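Local coordinates for protein GH3 beta-N-acetylglucosaminidase (Paenibacillaceae, PDB 6K5J) that hydrolyses terminal beta-linked N-acetylglucosamine residues as a family 3 glycoside hydrolase whose N-terminal catalytic domain belongs to the TIM-barrel clan, at residues Thr39-Gly44 and Ala307-Leu312; Ala111-Glu116 and Glu366-Lys371; Gly122-Ala127 and Asp359-Leu364; Tyr279-Gly284 and Tyr302-Ala307. One frame throughout, in Å; residues are numbered along the deposited sequence.

In the fold
Starting from the N terminus, the turn 39-44 between helix 32-39 and strand 45-47 is met 263 residues later by helix 302-317, closing contact 1. Helix 111-127 comes next and takes part in contacts 2 and 3, both with helix 359-372; the helices run roughly antiparallel, so contact 3 nests inside the loop of contact 2. Contact 4 is the short closure, between the start of helix 281-291 and helix 302-317, nested within all the others. It shares Ala307 with contact 1. Contact 1 crosses contacts 2 and 3 along the chain. Contacts 1 and 4 bind the TIM-barrel domain to itself; contacts 2 and 3 join it to the helix that leads into the six-stranded mixed sheet.

Contact 1 of 4, residues Thr39-Gly44 and Ala307-Leu312; sequences TEDHVG and AALDAL
Leu309 carries most of this contact, and it does so with the end of its side chain. Its CD1 methyl comes up against Asp41, 3.6 Å from Asp41 CB, while the other branch, CD2, lies 4.0 Å from the backbone oxygen Asp41 O. The leucine runs nearly perpendicular to the aspartate, so Leu309 CD1 meets Asp41 at CB and CG rather than lying along it. A chi1 of -77° sets Leu309 CG beside its own backbone N and sends the fork out from the helix toward the turn. This turn links helix 32-39 to strand 45-47, and helix 302-317 follows strand 296-298; in the parallel sheet of the TIM-barrel domain strand 21-23 lies between those two strands, and Leu309 also touches Val21 there. The chain turns after the helix at His42, between the two touching residues Asp41 and Val43. Val43 adds a looser apolar touch, its CG1 4.3 Å from Leu309 CD1. The polar end of Asp41 is taken up by Lys306, one helical turn short of Asp310, through a salt bridge at OD1. That cation would help to offset any repulsion from Asp310, whose OD1 is 6.1 Å from Asp41 OD1.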
loop_
_atom_site.group_PDB
_atom_site.type_symbol
_atom_site.label_atom_id
_atom_site.label_comp_id
_atom_site.label_asym_id
_atom_site.label_seq_id
_atom_site.Cartn_x
_atom_site.Cartn_y
_atom_site.Cartn_z
ATOM N N THR A 39 19.695 15.695 14.400
ATOM C CA THR A 39 20.877 16.482 14.756
ATOM C C THR A 39 21.954 15.650 15.441
ATOM O O THR A 39 23.144 15.924 15.262
ATOM C CB THR A 39 20.492 17.656 15.656
ATOM O OG1 THR A 39 20.061 17.167 16.931
ATOM C CG2 THR A 39 19.376 18.480 15.017
ATOM N N GLU A 40 21.579 14.641 16.218
ATOM C CA GLU A 40 22.573 13.851 16.930
ATOM C C GLU A 40 22.879 12.528 16.254
ATOM O O GLU A 40 24.033 12.103 16.242
ATOM C CB GLU A 40 22.116 13.607 18.368
ATOM C CG GLU A 40 21.887 14.926 19.098
ATOM C CD GLU A 40 21.460 14.745 20.536
ATOM O OE1 GLU A 40 21.581 13.614 21.059
ATOM O OE2 GLU A 40 21.006 15.740 21.145
ATOM N N ASP A 41 21.883 11.867 15.676
ATOM C CA ASP A 41 22.135 10.604 15.003
ATOM C C ASP A 41 22.282 10.753 13.495
ATOM O O ASP A 41 22.622 9.776 12.828
ATOM C CB ASP A 41 21.021 9.611 15.331
ATOM C CG ASP A 41 20.900 9.361 16.833
ATOM O OD1 ASP A 41 21.939 9.093 17.471
ATOM O OD2 ASP A 41 19.775 9.438 17.368
ATOM N N HIS A 42 22.042 11.944 12.953
ATOM C CA HIS A 42 22.314 12.240 11.545
ATOM C C HIS A 42 21.510 11.340 10.606
ATOM O O HIS A 42 22.001 10.932 9.548
ATOM C CB HIS A 42 23.815 12.132 11.232
ATOM C CG HIS A 42 24.703 12.822 12.225
ATOM N ND1 HIS A 42 24.816 14.196 12.295
ATOM C CD2 HIS A 42 25.527 12.329 13.182
ATOM C CE1 HIS A 42 25.669 14.518 13.253
ATOM N NE2 HIS A 42 26.117 13.405 13.804
ATOM N N VAL A 43 20.265 11.021 10.981
ATOM C CA VAL A 43 19.482 10.103 10.158
ATOM C C VAL A 43 19.317 10.664 8.746
ATOM O O VAL A 43 19.265 11.880 8.527
ATOM C CB VAL A 43 18.097 9.781 10.749
ATOM C CG1 VAL A 43 18.231 8.948 12.028
ATOM C CG2 VAL A 43 17.280 11.073 10.964
ATOM N N GLY A 44 19.220 9.759 7.782
ATOM C CA GLY A 44 19.122 10.151 6.388
ATOM C C GLY A 44 17.697 10.374 5.935
ATOM O O GLY A 44 17.456 11.064 4.938
ATOM N N ALA A 307 19.072 1.257 18.326
ATOM C CA ALA A 307 19.783 -0.018 18.299
ATOM C C ALA A 307 20.376 -0.286 16.920
ATOM O O ALA A 307 21.521 -0.738 16.809
ATOM C CB ALA A 307 18.854 -1.158 18.717
ATOM N N ALA A 308 19.612 -0.010 15.857
ATOM C CA ALA A 308 20.132 -0.172 14.499
ATOM C C ALA A 308 21.315 0.756 14.247
ATOM O O ALA A 308 22.345 0.339 13.705
ATOM C CB ALA A 308 19.024 0.096 13.479
ATOM N N LEU A 309 21.175 2.025 14.623
ATOM C CA LEU A 309 22.251 2.991 14.427
ATOM C C LEU A 309 23.512 2.571 15.176
ATOM O O LEU A 309 24.624 2.637 14.629
ATOM C CB LEU A 309 21.794 4.379 14.887
ATOM C CG LEU A 309 20.862 5.184 13.976
ATOM C CD1 LEU A 309 20.047 6.212 14.785
ATOM C CD2 LEU A 309 21.647 5.865 12.862
ATOM N N ASP A 310 23.354 2.155 16.439
ATOM C CA ASP A 310 24.483 1.700 17.247
ATOM C C ASP A 310 25.114 0.445 16.662
ATOM O O ASP A 310 26.340 0.319 16.625
ATOM C CB ASP A 310 24.031 1.422 18.688
ATOM C CG ASP A 310 23.842 2.694 19.512
ATOM O OD1 ASP A 310 24.408 3.744 19.147
ATOM O OD2 ASP A 310 23.123 2.633 20.532
ATOM N N ALA A 311 24.289 -0.505 16.218
ATOM C CA ALA A 311 24.824 -1.745 15.666
ATOM C C ALA A 311 25.587 -1.494 14.369
ATOM O O ALA A 311 26.630 -2.116 14.126
ATOM C CB ALA A 311 23.691 -2.745 15.449
ATOM N N LEU A 312 25.084 -0.590 13.521
ATOM C CA LEU A 312 25.771 -0.290 12.265
ATOM C C LEU A 312 27.117 0.371 12.528
ATOM O O LEU A 312 28.127 0.013 11.912
ATOM C CB LEU A 312 24.904 0.608 11.380
ATOM C CG LEU A 312 23.719 -0.097 10.704
ATOM C CD1 LEU A 312 22.772 0.934 10.079
ATOM C CD2 LEU A 312 24.218 -1.080 9.660
#

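Contact 2 of 4, residues Ala111-Glu116 and Glu366-Lys371; sequences AELAYE and ERISEK
Leu113 and Ile368 make the apolar heart of the contact, at the point where the two helices bring their CA atoms to 6.7 Å. The side chains lie next to one another and point opposite ways, each reaching toward the other's backbone. Ile368 extends its long branch fully, with chi2 at 180°, and delivers CD1 to the base of the leucine, 4.0 Å from Leu113 CB. The same methyl lies 3.9 Å from the backbone oxygen Leu113 O, so it rests on the turn of the helix as well as on the side chain. In return Leu113 CD2 settles 4.1 Å from Ile368 CG1.

The second kind of contact is between a methyl and the aliphatic part of a lysine. Lys371 passes athwart the leucine, with its CD 3.9 Å from Leu113 CD1. A bend at chi3 (85°) turns the tail of the lysine over that methyl, and its NZ goes on to a salt bridge with Asp110, just ahead of helix 111-127. The charge is thus met beside the apolar patch, and no hydrogen bond crosses between the two segments themselves.

Further cover comes from helix 102-108, where Leu105 touches Ile368, and from Pro100. Helix 158-174 packs on another part of 111-116, through Ala111 and Tyr115, while helix 507-517 lies against 366-371 at Ser369 and Glu370. Helix 359-372 therefore stands between the barrel-domain helix 111-127 and helix 507-517, and leads directly to edge strand 374-377 of the mixed sheet.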
loop_
_atom_site.group_PDB
_atom_site.type_symbol
_atom_site.label_atom_id
_atom_site.label_comp_id
_atom_site.label_asym_id
_atom_site.label_seq_id
_atom_site.Cartn_x
_atom_site.Cartn_y
_atom_site.Cartn_z
ATOM N N ALA A 111 -2.880 1.187 -18.557
ATOM C CA ALA A 111 -1.640 1.674 -17.952
ATOM C C ALA A 111 -1.627 3.191 -17.827
ATOM O O ALA A 111 -0.997 3.732 -16.906
ATOM C CB ALA A 111 -0.427 1.199 -18.756
ATOM N N GLU A 112 -2.305 3.892 -18.742
ATOM C CA GLU A 112 -2.376 5.345 -18.668
ATOM C C GLU A 112 -3.083 5.813 -17.398
ATOM O O GLU A 112 -2.754 6.873 -16.857
ATOM C CB GLU A 112 -3.090 5.888 -19.909
ATOM C CG GLU A 112 -2.822 7.343 -20.200
ATOM C CD GLU A 112 -3.271 7.751 -21.593
ATOM O OE1 GLU A 112 -3.475 8.965 -21.816
ATOM O OE2 GLU A 112 -3.420 6.860 -22.463
ATOM N N LEU A 113 -4.053 5.047 -16.908
ATOM C CA LEU A 113 -4.738 5.463 -15.692
ATOM C C LEU A 113 -3.878 5.232 -14.465
ATOM O O LEU A 113 -4.003 5.971 -13.481
ATOM C CB LEU A 113 -6.058 4.719 -15.540
ATOM C CG LEU A 113 -6.957 4.784 -16.774
ATOM C CD1 LEU A 113 -8.235 3.975 -16.536
ATOM C CD2 LEU A 113 -7.267 6.226 -17.141
ATOM N N ALA A 114 -3.018 4.213 -14.493
ATOM C CA ALA A 114 -2.083 4.036 -13.388
ATOM C C ALA A 114 -1.086 5.186 -13.337
ATOM O O ALA A 114 -0.710 5.640 -12.249
ATOM C CB ALA A 114 -1.367 2.688 -13.507
ATOM N N TYR A 115 -0.654 5.680 -14.502
ATOM C CA TYR A 115 0.178 6.882 -14.515
ATOM C C TYR A 115 -0.552 8.056 -13.875
ATOM O O TYR A 115 0.003 8.758 -13.022
ATOM C CB TYR A 115 0.602 7.254 -15.944
ATOM C CG TYR A 115 1.436 8.525 -15.974
ATOM C CD1 TYR A 115 0.834 9.781 -16.063
ATOM C CD2 TYR A 115 2.817 8.473 -15.874
ATOM C CE1 TYR A 115 1.593 10.944 -16.056
ATOM C CE2 TYR A 115 3.585 9.632 -15.881
ATOM C CZ TYR A 115 2.969 10.859 -15.973
ATOM O OH TYR A 115 3.738 12.007 -15.973
ATOM N N GLU A 116 -1.781 8.321 -14.316
ATOM C CA GLU A 116 -2.466 9.505 -13.817
ATOM C C GLU A 116 -2.761 9.380 -12.329
ATOM O O GLU A 116 -2.633 10.358 -11.587
ATOM C CB GLU A 116 -3.745 9.768 -14.610
ATOM C CG GLU A 116 -3.490 9.798 -16.097
ATOM C CD GLU A 116 -4.674 10.252 -16.896
ATOM O OE1 GLU A 116 -5.815 9.870 -16.547
ATOM O OE2 GLU A 116 -4.457 10.986 -17.886
ATOM N N GLU A 366 -12.855 9.484 -10.542
ATOM C CA GLU A 366 -14.190 8.914 -10.724
ATOM C C GLU A 366 -14.291 8.157 -12.046
ATOM O O GLU A 366 -14.846 7.053 -12.107
ATOM C CB GLU A 366 -15.244 10.023 -10.649
ATOM C CG GLU A 366 -15.521 10.460 -9.207
ATOM C CD GLU A 366 -16.450 11.648 -9.102
ATOM O OE1 GLU A 366 -16.807 12.237 -10.153
ATOM O OE2 GLU A 366 -16.819 11.993 -7.954
ATOM N N ARG A 367 -13.727 8.720 -13.109
ATOM C CA ARG A 367 -13.784 8.039 -14.396
ATOM C C ARG A 367 -12.946 6.767 -14.397
ATOM O O ARG A 367 -13.301 5.798 -15.077
ATOM C CB ARG A 367 -13.363 9.004 -15.499
ATOM C CG ARG A 367 -14.400 10.107 -15.690
ATOM C CD ARG A 367 -14.072 11.041 -16.862
ATOM N NE ARG A 367 -14.795 12.287 -16.668
ATOM C CZ ARG A 367 -14.230 13.425 -16.292
ATOM N NH1 ARG A 367 -12.918 13.484 -16.102
ATOM N NH2 ARG A 367 -14.978 14.501 -16.109
ATOM N N ILE A 368 -11.857 6.734 -13.623
ATOM C CA ILE A 368 -11.080 5.503 -13.471
ATOM C C ILE A 368 -11.929 4.407 -12.834
ATOM O O ILE A 368 -11.983 3.273 -13.324
ATOM C CB ILE A 368 -9.807 5.770 -12.643
ATOM C CG1 ILE A 368 -8.868 6.737 -13.375
ATOM C CG2 ILE A 368 -9.091 4.476 -12.316
ATOM C CD1 ILE A 368 -7.611 7.019 -12.600
ATOM N N SER A 369 -12.602 4.725 -11.725
ATOM C CA SER A 369 -13.365 3.703 -11.018
ATOM C C SER A 369 -14.541 3.199 -11.843
ATOM O O SER A 369 -14.933 2.036 -11.701
ATOM C CB SER A 369 -13.864 4.248 -9.675
ATOM O OG SER A 369 -12.793 4.744 -8.895
ATOM N N GLU A 370 -15.127 4.052 -12.695
ATOM C CA GLU A 370 -16.190 3.583 -13.588
ATOM C C GLU A 370 -15.712 2.441 -14.480
ATOM O O GLU A 370 -16.507 1.572 -14.854
ATOM C CB GLU A 370 -16.720 4.732 -14.455
ATOM C CG GLU A 370 -17.447 5.833 -13.664
ATOM C CD GLU A 370 -18.017 6.938 -14.554
ATOM O OE1 GLU A 370 -18.055 6.763 -15.789
ATOM O OE2 GLU A 370 -18.423 7.983 -14.010
ATOM N N LYS A 371 -14.425 2.432 -14.845
ATOM C CA LYS A 371 -13.878 1.371 -15.684
ATOM C C LYS A 371 -13.483 0.127 -14.897
ATOM O O LYS A 371 -13.183 -0.902 -15.509
ATOM C CB LYS A 371 -12.646 1.883 -16.456
ATOM C CG LYS A 371 -12.959 2.858 -17.587
ATOM C CD LYS A 371 -11.676 3.343 -18.297
ATOM C CE LYS A 371 -11.215 2.378 -19.395
ATOM N NZ LYS A 371 -9.840 2.701 -19.929
#

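Contact 3 of 4, residues Gly122-Ala127 and Asp359-Leu364; sequences GSELRA and DEKTEL
Glu124 and Lys361 sit on two roughly antiparallel helices whose backbones stay well apart, the closest CA atoms being theirs at 10.8 Å, so the side chains have to span the gap. They reach toward each other from the two helices and meet in a salt bridge, with Lys361 NZ donating to Glu124 OE2 over 2.7 Å. The ammonium uses the anti lone pair of that oxygen, the one turned away from OE1, and approaches the carboxylate from the side of its stem; NZ is only 3.8 Å from Glu124 CG. Glu124 runs out extended beyond CG, whereas Lys361 bends at chi3 (-71°), which swings NZ round to this outer flank.

The pair bridges helix 111-127 of the TIM-barrel domain and the first turns of helix 359-372, which carries the chain to the six-stranded mixed sheet. Glu124 OE2 is gripped twice, since Thr97 OG1 also hydrogen-bonds to it; the hydroxyl and the ammonium together would tend to favour the charged carboxylate of this buried residue. Lys361 NZ has a further acceptor in the backbone oxygen of Leu356, in the loop leading to its own helix. Ile120, one turn before Glu124, touches the lysine side chain.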
loop_
_atom_site.group_PDB
_atom_site.type_symbol
_atom_site.label_atom_id
_atom_site.label_comp_id
_atom_site.label_asym_id
_atom_site.label_seq_id
_atom_site.Cartn_x
_atom_site.Cartn_y
_atom_site.Cartn_z
ATOM N N GLY A 122 1.590 11.671 -6.371
ATOM C CA GLY A 122 2.925 12.237 -6.248
ATOM C C GLY A 122 2.923 13.754 -6.244
ATOM O O GLY A 122 3.717 14.383 -5.538
ATOM N N SER A 123 2.044 14.361 -7.043
ATOM C CA SER A 123 1.936 15.818 -7.065
ATOM C C SER A 123 1.511 16.340 -5.710
ATOM O O SER A 123 2.044 17.341 -5.217
ATOM C CB SER A 123 0.914 16.257 -8.118
ATOM O OG SER A 123 1.461 16.120 -9.410
ATOM N N GLU A 124 0.528 15.683 -5.104
ATOM C CA GLU A 124 0.044 16.126 -3.808
ATOM C C GLU A 124 1.075 15.852 -2.716
ATOM O O GLU A 124 1.287 16.693 -1.836
ATOM C CB GLU A 124 -1.308 15.467 -3.530
ATOM C CG GLU A 124 -2.336 15.834 -4.631
ATOM C CD GLU A 124 -3.759 15.359 -4.354
ATOM O OE1 GLU A 124 -3.939 14.486 -3.488
ATOM O OE2 GLU A 124 -4.699 15.848 -5.029
ATOM N N LEU A 125 1.755 14.703 -2.769
ATOM C CA LEU A 125 2.792 14.438 -1.774
ATOM C C LEU A 125 3.892 15.489 -1.847
ATOM O O LEU A 125 4.329 16.022 -0.818
ATOM C CB LEU A 125 3.386 13.042 -1.964
ATOM C CG LEU A 125 2.523 11.820 -1.628
ATOM C CD1 LEU A 125 3.306 10.524 -1.879
ATOM C CD2 LEU A 125 1.997 11.872 -0.196
ATOM N N ARG A 126 4.360 15.794 -3.059
ATOM C CA ARG A 126 5.459 16.747 -3.205
ATOM C C ARG A 126 5.061 18.127 -2.695
ATOM O O ARG A 126 5.875 18.831 -2.079
ATOM C CB ARG A 126 5.907 16.815 -4.666
ATOM C CG ARG A 126 7.261 17.502 -4.887
ATOM C CD ARG A 126 8.384 16.799 -4.121
ATOM N NE ARG A 126 9.482 17.714 -3.803
ATOM C CZ ARG A 126 10.741 17.573 -4.222
ATOM N NH1 ARG A 126 11.092 16.539 -4.972
ATOM N NH2 ARG A 126 11.656 18.475 -3.884
ATOM N N ALA A 127 3.802 18.516 -2.913
ATOM C CA ALA A 127 3.298 19.770 -2.361
ATOM C C ALA A 127 3.339 19.782 -0.841
ATOM O O ALA A 127 3.369 20.863 -0.239
ATOM C CB ALA A 127 1.872 20.021 -2.852
ATOM N N ASP A 359 -11.967 19.765 -8.523
ATOM C CA ASP A 359 -13.000 19.095 -9.306
ATOM C C ASP A 359 -12.381 18.246 -10.409
ATOM O O ASP A 359 -12.835 17.128 -10.670
ATOM C CB ASP A 359 -13.973 20.120 -9.897
ATOM C CG ASP A 359 -14.764 20.851 -8.838
ATOM O OD1 ASP A 359 -14.851 20.357 -7.692
ATOM O OD2 ASP A 359 -15.314 21.924 -9.157
ATOM N N GLU A 360 -11.305 18.739 -11.026
ATOM C CA GLU A 360 -10.691 18.036 -12.146
ATOM C C GLU A 360 -10.048 16.715 -11.716
ATOM O O GLU A 360 -10.164 15.704 -12.420
ATOM C CB GLU A 360 -9.658 18.938 -12.819
ATOM C CG GLU A 360 -10.241 20.158 -13.556
ATOM C CD GLU A 360 -10.864 21.223 -12.647
ATOM O OE1 GLU A 360 -10.582 21.258 -11.420
ATOM O OE2 GLU A 360 -11.647 22.045 -13.180
ATOM N N LYS A 361 -9.335 16.705 -10.587
ATOM C CA LYS A 361 -8.711 15.468 -10.130
ATOM C C LYS A 361 -9.754 14.486 -9.605
ATOM O O LYS A 361 -9.654 13.273 -9.842
ATOM C CB LYS A 361 -7.653 15.778 -9.061
ATOM C CG LYS A 361 -6.383 16.400 -9.621
ATOM C CD LYS A 361 -5.320 16.631 -8.534
ATOM C CE LYS A 361 -5.718 17.768 -7.602
ATOM N NZ LYS A 361 -4.646 18.075 -6.594
ATOM N N THR A 362 -10.760 14.984 -8.892
ATOM C CA THR A 362 -11.811 14.102 -8.400
ATOM C C THR A 362 -12.568 13.462 -9.556
ATOM O O THR A 362 -12.841 12.258 -9.543
ATOM C CB THR A 362 -12.771 14.881 -7.498
ATOM O OG1 THR A 362 -12.063 15.376 -6.353
ATOM C CG2 THR A 362 -13.950 13.989 -7.043
ATOM N N GLU A 363 -12.908 14.250 -10.577
ATOM C CA GLU A 363 -13.643 13.679 -11.702
ATOM C C GLU A 363 -12.782 12.717 -12.502
ATOM O O GLU A 363 -13.290 11.721 -13.026
ATOM C CB GLU A 363 -14.196 14.799 -12.582
ATOM C CG GLU A 363 -15.334 15.528 -11.888
ATOM C CD GLU A 363 -15.646 16.870 -12.511
ATOM O OE1 GLU A 363 -15.042 17.200 -13.555
ATOM O OE2 GLU A 363 -16.512 17.577 -11.960
ATOM N N LEU A 364 -11.478 12.975 -12.579
ATOM C CA LEU A 364 -10.576 12.041 -13.240
ATOM C C LEU A 364 -10.587 10.672 -12.555
ATOM O O LEU A 364 -10.675 9.634 -13.223
ATOM C CB LEU A 364 -9.159 12.618 -13.259
ATOM C CG LEU A 364 -8.119 11.905 -14.124
ATOM C CD1 LEU A 364 -7.048 12.895 -14.553
ATOM C CD2 LEU A 364 -7.479 10.717 -13.408
#

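Contact 4 of 4, residues Tyr279-Gly284 and Tyr302-Ala307; sequences YGVGEG and YERQKA
Val281 stands nearly square to Arg304, the branched valine set against the stem of the arginine. Each valine methyl has its own place. With chi1 at 172°, CG1 is anti to the backbone N and lies over the helix backbone, 3.5 Å from the carbonyl oxygen Arg304 O and 4.0 Å from Arg304 CB. CG2 faces farther out, 4.0 Å from Arg304 CG. The arginine stays extended from CG to NE and so runs past this methyl, its guanidinium continuing to a salt bridge with Glu271 through NH1.

At the next residue, Gly282, and one turn further along the other helix, at Ala307, the backbones themselves close in: their CA atoms are 5.1 Å apart. Having no side chain, Gly282 can bring its CA to 3.9 Å from Ala307 O, and Ala307 adds just a methyl, so the helices touch here without interlocking side chains. Gly280 caps the helix start that places Val281 and Gly282.

Helix 281-291, strand 296-298 and helix 302-317 follow one another in the chain, and the two helices lie side by side, the helix-strand-helix succession of a beta/alpha barrel, in which neighbouring outer helices pack against each other.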
loop_
_atom_site.group_PDB
_atom_site.type_symbol
_atom_site.label_atom_id
_atom_site.label_comp_id
_atom_site.label_asym_id
_atom_site.label_seq_id
_atom_site.Cartn_x
_atom_site.Cartn_y
_atom_site.Cartn_z
ATOM N N TYR A 279 15.705 -12.479 14.063
ATOM C CA TYR A 279 17.072 -12.013 13.863
ATOM C C TYR A 279 17.459 -10.841 14.760
ATOM O O TYR A 279 18.641 -10.696 15.082
ATOM C CB TYR A 279 17.294 -11.641 12.390
ATOM C CG TYR A 279 17.004 -12.776 11.432
ATOM C CD1 TYR A 279 17.995 -13.684 11.070
ATOM C CD2 TYR A 279 15.733 -12.942 10.889
ATOM C CE1 TYR A 279 17.719 -14.734 10.196
ATOM C CE2 TYR A 279 15.448 -13.975 10.021
ATOM C CZ TYR A 279 16.443 -14.874 9.678
ATOM O OH TYR A 279 16.146 -15.903 8.815
ATOM N N GLY A 280 16.502 -10.007 15.162
ATOM C CA GLY A 280 16.767 -8.796 15.951
ATOM C C GLY A 280 16.988 -7.570 15.079
ATOM O O GLY A 280 17.497 -7.649 13.967
ATOM N N VAL A 281 16.602 -6.400 15.605
ATOM C CA VAL A 281 16.651 -5.173 14.801
ATOM C C VAL A 281 18.097 -4.722 14.574
ATOM O O VAL A 281 18.493 -4.407 13.444
ATOM C CB VAL A 281 15.808 -4.060 15.447
ATOM C CG1 VAL A 281 16.027 -2.723 14.718
ATOM C CG2 VAL A 281 14.311 -4.441 15.436
ATOM N N GLY A 282 18.900 -4.671 15.640
ATOM C CA GLY A 282 20.273 -4.206 15.497
ATOM C C GLY A 282 21.097 -5.102 14.591
ATOM O O GLY A 282 21.747 -4.636 13.650
ATOM N N GLU A 283 21.049 -6.409 14.841
ATOM C CA GLU A 283 21.788 -7.348 14.012
ATOM C C GLU A 283 21.134 -7.516 12.646
ATOM O O GLU A 283 21.826 -7.778 11.657
ATOM C CB GLU A 283 21.921 -8.686 14.751
ATOM C CG GLU A 283 22.687 -9.772 14.008
ATOM C CD GLU A 283 24.170 -9.462 13.788
ATOM O OE1 GLU A 283 24.709 -9.932 12.765
ATOM O OE2 GLU A 283 24.799 -8.773 14.626
ATOM N N GLY A 284 19.812 -7.357 12.557
ATOM C CA GLY A 284 19.187 -7.311 11.246
ATOM C C GLY A 284 19.672 -6.132 10.424
ATOM O O GLY A 284 19.903 -6.256 9.216
ATOM N N TYR A 302 11.707 4.285 18.960
ATOM C CA TYR A 302 12.993 4.972 19.051
ATOM C C TYR A 302 14.108 4.049 19.546
ATOM O O TYR A 302 15.251 4.130 19.070
ATOM C CB TYR A 302 12.865 6.186 19.966
ATOM C CG TYR A 302 14.160 6.922 20.163
ATOM C CD1 TYR A 302 14.586 7.879 19.249
ATOM C CD2 TYR A 302 14.970 6.657 21.263
ATOM C CE1 TYR A 302 15.782 8.550 19.420
ATOM C CE2 TYR A 302 16.168 7.326 21.444
ATOM C CZ TYR A 302 16.568 8.273 20.522
ATOM O OH TYR A 302 17.761 8.934 20.700
ATOM N N GLU A 303 13.805 3.190 20.525
ATOM C CA GLU A 303 14.816 2.279 21.058
ATOM C C GLU A 303 15.379 1.379 19.968
ATOM O O GLU A 303 16.586 1.113 19.931
ATOM C CB GLU A 303 14.227 1.426 22.182
ATOM C CG GLU A 303 13.792 2.208 23.409
ATOM C CD GLU A 303 12.411 2.835 23.258
ATOM O OE1 GLU A 303 11.767 2.630 22.196
ATOM O OE2 GLU A 303 11.974 3.524 24.210
ATOM N N ARG A 304 14.512 0.889 19.077
ATOM C CA ARG A 304 14.970 0.030 17.996
ATOM C C ARG A 304 15.701 0.827 16.922
ATOM O O ARG A 304 16.630 0.303 16.289
ATOM C CB ARG A 304 13.782 -0.722 17.404
ATOM C CG ARG A 304 13.241 -1.829 18.315
ATOM C CD ARG A 304 11.816 -2.190 17.947
ATOM N NE ARG A 304 11.391 -3.434 18.584
ATOM C CZ ARG A 304 10.373 -4.181 18.164
ATOM N NH1 ARG A 304 9.653 -3.804 17.114
ATOM N NH2 ARG A 304 10.065 -5.303 18.804
ATOM N N GLN A 305 15.308 2.089 16.710
ATOM C CA GLN A 305 16.033 2.943 15.772
ATOM C C GLN A 305 17.459 3.180 16.259
ATOM O O GLN A 305 18.418 3.056 15.491
ATOM C CB GLN A 305 15.291 4.271 15.584
ATOM C CG GLN A 305 13.916 4.111 14.948
ATOM C CD GLN A 305 12.980 5.268 15.239
ATOM O OE1 GLN A 305 13.322 6.186 15.984
ATOM N NE2 GLN A 305 11.777 5.217 14.659
ATOM N N LYS A 306 17.616 3.512 17.544
ATOM C CA LYS A 306 18.953 3.697 18.113
ATOM C C LYS A 306 19.744 2.392 18.123
ATOM O O LYS A 306 20.968 2.407 17.945
ATOM C CB LYS A 306 18.848 4.268 19.534
ATOM C CG LYS A 306 20.088 5.040 20.002
ATOM C CD LYS A 306 20.085 6.471 19.472
ATOM C CE LYS A 306 21.162 7.337 20.131
ATOM N NZ LYS A 306 22.484 7.273 19.438
ATOM N N ALA A 307 19.072 1.257 18.326
ATOM C CA ALA A 307 19.783 -0.018 18.299
ATOM C C ALA A 307 20.376 -0.286 16.920
ATOM O O ALA A 307 21.521 -0.738 16.809
ATOM C CB ALA A 307 18.854 -1.158 18.717
#